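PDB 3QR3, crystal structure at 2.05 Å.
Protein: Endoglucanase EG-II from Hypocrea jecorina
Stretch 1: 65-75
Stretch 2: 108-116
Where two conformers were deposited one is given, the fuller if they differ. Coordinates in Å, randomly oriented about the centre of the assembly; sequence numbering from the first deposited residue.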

# COMPACT_ATOMS: atom_id res chain seq x y z
N GLY A 65 10.47 -2.15 -4.49
CA GLY A 65 10.62 -3.27 -5.39
C GLY A 65 11.23 -4.47 -4.70
O GLY A 65 12.18 -4.35 -3.93
N TRP A 66 10.65 -5.65 -4.95
CA TRP A 66 11.22 -6.91 -4.49
C TRP A 66 12.70 -6.99 -4.89
O TRP A 66 13.56 -7.29 -4.06
CB TRP A 66 10.44 -8.05 -5.13
CG TRP A 66 10.77 -9.44 -4.69
CD1 TRP A 66 11.77 -9.84 -3.85
CD2 TRP A 66 10.09 -10.62 -5.11
NE1 TRP A 66 11.74 -11.22 -3.70
CE2 TRP A 66 10.72 -11.71 -4.48
CE3 TRP A 66 9.01 -10.86 -5.97
CZ2 TRP A 66 10.30 -13.03 -4.68
CZ3 TRP A 66 8.60 -12.16 -6.16
CH2 TRP A 66 9.24 -13.23 -5.52
N GLN A 67 12.99 -6.71 -6.15
CA GLN A 67 14.36 -6.83 -6.67
C GLN A 67 15.31 -5.94 -5.89
O GLN A 67 16.47 -6.29 -5.68
CB GLN A 67 14.42 -6.48 -8.17
CG GLN A 67 13.78 -7.54 -9.07
CD GLN A 67 12.28 -7.33 -9.28
OE1 GLN A 67 11.58 -6.80 -8.40
NE2 GLN A 67 11.79 -7.71 -10.45
N TYR A 68 14.82 -4.79 -5.45
CA TYR A 68 15.66 -3.88 -4.69
C TYR A 68 16.09 -4.49 -3.35
O TYR A 68 17.27 -4.42 -2.96
CB TYR A 68 14.94 -2.55 -4.43
CG TYR A 68 15.79 -1.61 -3.62
CD1 TYR A 68 16.85 -0.93 -4.21
CD2 TYR A 68 15.57 -1.44 -2.27
CE1 TYR A 68 17.65 -0.09 -3.48
CE2 TYR A 68 16.36 -0.60 -1.52
CZ TYR A 68 17.40 0.07 -2.13
OH TYR A 68 18.19 0.90 -1.38
N LEU A 69 15.14 -5.09 -2.64
CA LEU A 69 15.41 -5.58 -1.28
C LEU A 69 16.41 -6.71 -1.27
O LEU A 69 17.20 -6.83 -0.33
CB LEU A 69 14.10 -6.00 -0.58
CG LEU A 69 13.16 -4.84 -0.21
CD1 LEU A 69 11.91 -5.37 0.46
CD2 LEU A 69 13.86 -3.81 0.68
N VAL A 70 16.39 -7.55 -2.30
CA VAL A 70 17.32 -8.67 -2.38
C VAL A 70 18.43 -8.40 -3.39
O VAL A 70 19.16 -9.31 -3.76
CB VAL A 70 16.59 -9.97 -2.73
CG1 VAL A 70 15.64 -10.38 -1.60
CG2 VAL A 70 15.85 -9.83 -4.05
N ASN A 71 18.54 -7.15 -3.84
CA ASN A 71 19.49 -6.79 -4.89
C ASN A 71 19.52 -7.81 -6.04
O ASN A 71 20.59 -8.32 -6.40
CB ASN A 71 20.90 -6.57 -4.32
CG ASN A 71 21.84 -5.87 -5.31
OD1 ASN A 71 21.44 -4.97 -6.04
ND2 ASN A 71 23.10 -6.28 -5.31
N ASN A 72 18.35 -8.09 -6.61
CA ASN A 72 18.23 -9.00 -7.76
C ASN A 72 18.57 -10.47 -7.51
O ASN A 72 18.61 -11.26 -8.46
CB ASN A 72 19.02 -8.46 -8.95
CG ASN A 72 18.53 -7.09 -9.38
OD1 ASN A 72 17.38 -6.93 -9.80
ND2 ASN A 72 19.40 -6.09 -9.27
N ASN A 73 18.80 -10.84 -6.25
CA ASN A 73 19.06 -12.23 -5.89
C ASN A 73 17.78 -12.94 -5.47
O ASN A 73 17.44 -12.95 -4.29
CB ASN A 73 20.09 -12.31 -4.76
CG ASN A 73 21.43 -11.73 -5.15
OD1 ASN A 73 22.10 -11.08 -4.34
ND2 ASN A 73 21.84 -11.96 -6.38
N LEU A 74 17.08 -13.51 -6.44
CA LEU A 74 15.81 -14.15 -6.16
C LEU A 74 16.00 -15.24 -5.11
O LEU A 74 16.84 -16.13 -5.26
CB LEU A 74 15.21 -14.72 -7.44
CG LEU A 74 13.88 -15.44 -7.23
CD1 LEU A 74 12.86 -14.49 -6.62
CD2 LEU A 74 13.37 -16.02 -8.55
N GLY A 75 15.22 -15.17 -4.03
CA GLY A 75 15.27 -16.18 -2.99
C GLY A 75 16.45 -15.99 -2.05
O GLY A 75 16.65 -16.78 -1.14
N ALA A 108 2.52 -9.41 -8.25
CA ALA A 108 2.53 -10.87 -8.10
C ALA A 108 3.53 -11.53 -9.04
O ALA A 108 3.42 -12.71 -9.35
CB ALA A 108 1.13 -11.47 -8.29
N ARG A 109 4.52 -10.76 -9.46
CA ARG A 109 5.43 -11.21 -10.50
C ARG A 109 6.88 -10.87 -10.19
O ARG A 109 7.18 -9.97 -9.40
CB ARG A 109 5.04 -10.58 -11.84
CG ARG A 109 3.82 -11.22 -12.50
CD ARG A 109 3.36 -10.37 -13.69
NE ARG A 109 2.26 -10.98 -14.43
CZ ARG A 109 1.00 -11.02 -14.01
NH1 ARG A 109 0.68 -10.50 -12.83
NH2 ARG A 109 0.07 -11.59 -14.76
N TRP A 110 7.79 -11.61 -10.82
CA TRP A 110 9.20 -11.25 -10.82
C TRP A 110 9.66 -11.33 -12.27
O TRP A 110 9.68 -12.42 -12.86
CB TRP A 110 9.97 -12.20 -9.91
CG TRP A 110 11.48 -12.15 -9.99
CD1 TRP A 110 12.28 -12.72 -10.95
CD2 TRP A 110 12.38 -11.58 -9.02
NE1 TRP A 110 13.61 -12.50 -10.66
CE2 TRP A 110 13.70 -11.81 -9.48
CE3 TRP A 110 12.19 -10.88 -7.82
CZ2 TRP A 110 14.82 -11.36 -8.78
CZ3 TRP A 110 13.31 -10.44 -7.12
CH2 TRP A 110 14.61 -10.67 -7.61
N ASN A 111 9.99 -10.18 -12.86
CA ASN A 111 10.45 -10.13 -14.25
C ASN A 111 9.55 -10.91 -15.22
O ASN A 111 10.03 -11.68 -16.05
CB ASN A 111 11.91 -10.61 -14.37
CG ASN A 111 12.86 -9.76 -13.54
OD1 ASN A 111 12.53 -8.65 -13.16
ND2 ASN A 111 14.04 -10.30 -13.24
N GLY A 112 8.24 -10.70 -15.11
CA GLY A 112 7.31 -11.32 -16.03
C GLY A 112 6.77 -12.67 -15.60
O GLY A 112 5.81 -13.17 -16.18
N GLY A 113 7.39 -13.28 -14.59
CA GLY A 113 6.95 -14.59 -14.12
C GLY A 113 6.04 -14.48 -12.90
O GLY A 113 6.35 -13.76 -11.95
N ILE A 114 4.93 -15.21 -12.90
CA ILE A 114 3.97 -15.12 -11.80
C ILE A 114 4.39 -16.01 -10.63
O ILE A 114 4.68 -17.19 -10.81
CB ILE A 114 2.57 -15.52 -12.24
CG1 ILE A 114 2.03 -14.54 -13.28
CG2 ILE A 114 1.63 -15.61 -11.05
CD1 ILE A 114 0.80 -15.08 -14.03
N ILE A 115 4.44 -15.43 -9.44
CA ILE A 115 4.78 -16.18 -8.24
C ILE A 115 3.89 -17.42 -8.11
O ILE A 115 2.67 -17.31 -8.08
CB ILE A 115 4.62 -15.32 -6.97
CG1 ILE A 115 5.55 -14.11 -7.01
CG2 ILE A 115 4.88 -16.13 -5.73
CD1 ILE A 115 5.14 -13.02 -5.99
N GLY A 116 4.52 -18.59 -8.07
CA GLY A 116 3.81 -19.84 -7.87
C GLY A 116 3.07 -20.33 -9.10
O GLY A 116 2.38 -21.34 -9.05
O HOH W 1 16.26 -8.66 -11.44

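Contact between the stretch 65-75, a short helix (66-69) followed by a turn, and the hairpin 108-116 of endoglucanase EG-II, centred on the side chain of Trp-110. The two stretches bury 417 Å² between them, and Trp-110 accounts for the largest share, 169 Å², followed by Trp-66 and Gln-67 from the other side. Trp-110 stands at the end of a strand, where a type I' turn from Trp-110 to Gly-113 reverses the chain; Trp-110 N donates to Gly-113 O (2.8 Å) and Gly-113 N returns a bond to Trp-110 O (3.0 Å). Its CA-to-CB bond points toward stretch 1, and with chi1 in the t well the indole reaches into a pocket lined by the short helix and the turn that follows it.

Both faces of the Trp-110 ring are covered. Over one lies the aliphatic part of Gln-67, with CG 3.7 Å from the centroid of the six-membered ring of Trp-110 and 19° off its normal, a CH-pi contact. Over the opposite face lies Leu-74, whose CD1 sits 3.8 Å from the same centroid, only 12° off the normal, while Leu-74 CB approaches Trp-110 CZ2 to 3.6 Å. The six-membered ring is thus held between two aliphatic side chains. Around its edge, Val-70 CG2 lies 3.9 Å from Trp-110 CH2, and the carbonyl Asn-72 O is 3.8 Å from Trp-110 CZ2. These last residues belong to the type I' turn from Val-70 to Asn-73, closed by a bond from Asn-73 N to Val-70 O (2.9 Å); the turn brings the chain round so that Gln-67 and Leu-74 can flank one ring.

Trp-66 meets the same indole differently. The edge of Trp-110 is directed at the face of Trp-66, with planes at 73° and 4.7 Å between the centroid of the five-membered ring of Trp-66 and that of the six-membered ring of Trp-110. The closest atoms, Trp-66 CD2 and Trp-110 CE3, are 3.4 Å apart, so the edge rests directly on the face. Trp-66 also points its CA-to-CB bond toward the hairpin, and its six-membered ring extends far enough to touch a second residue there: Trp-66 CZ3 packs 3.6 Å from Ile-115 CD1. The CA-to-CB bond of Ile-115 runs sideways, but the end of its side chain comes nearer and makes this apolar contact.

Gln-67 combines apolar and polar roles. Beyond the CG that covers Trp-110, its amide reaches the turn, where Gln-67 NE2 donates to Asn-111 OD1 at 3.0 Å with an N-H...O angle of 143°. This is the sole direct hydrogen bond across the stretches. The side chain of Asn-111 also takes part in a water bridge: water 1 donates to Asn-72 OD1 (2.6 Å) and accepts from Asn-111 ND2 at a longer 3.3 Å. The two turns are therefore linked through solvent beside the pair of tryptophans.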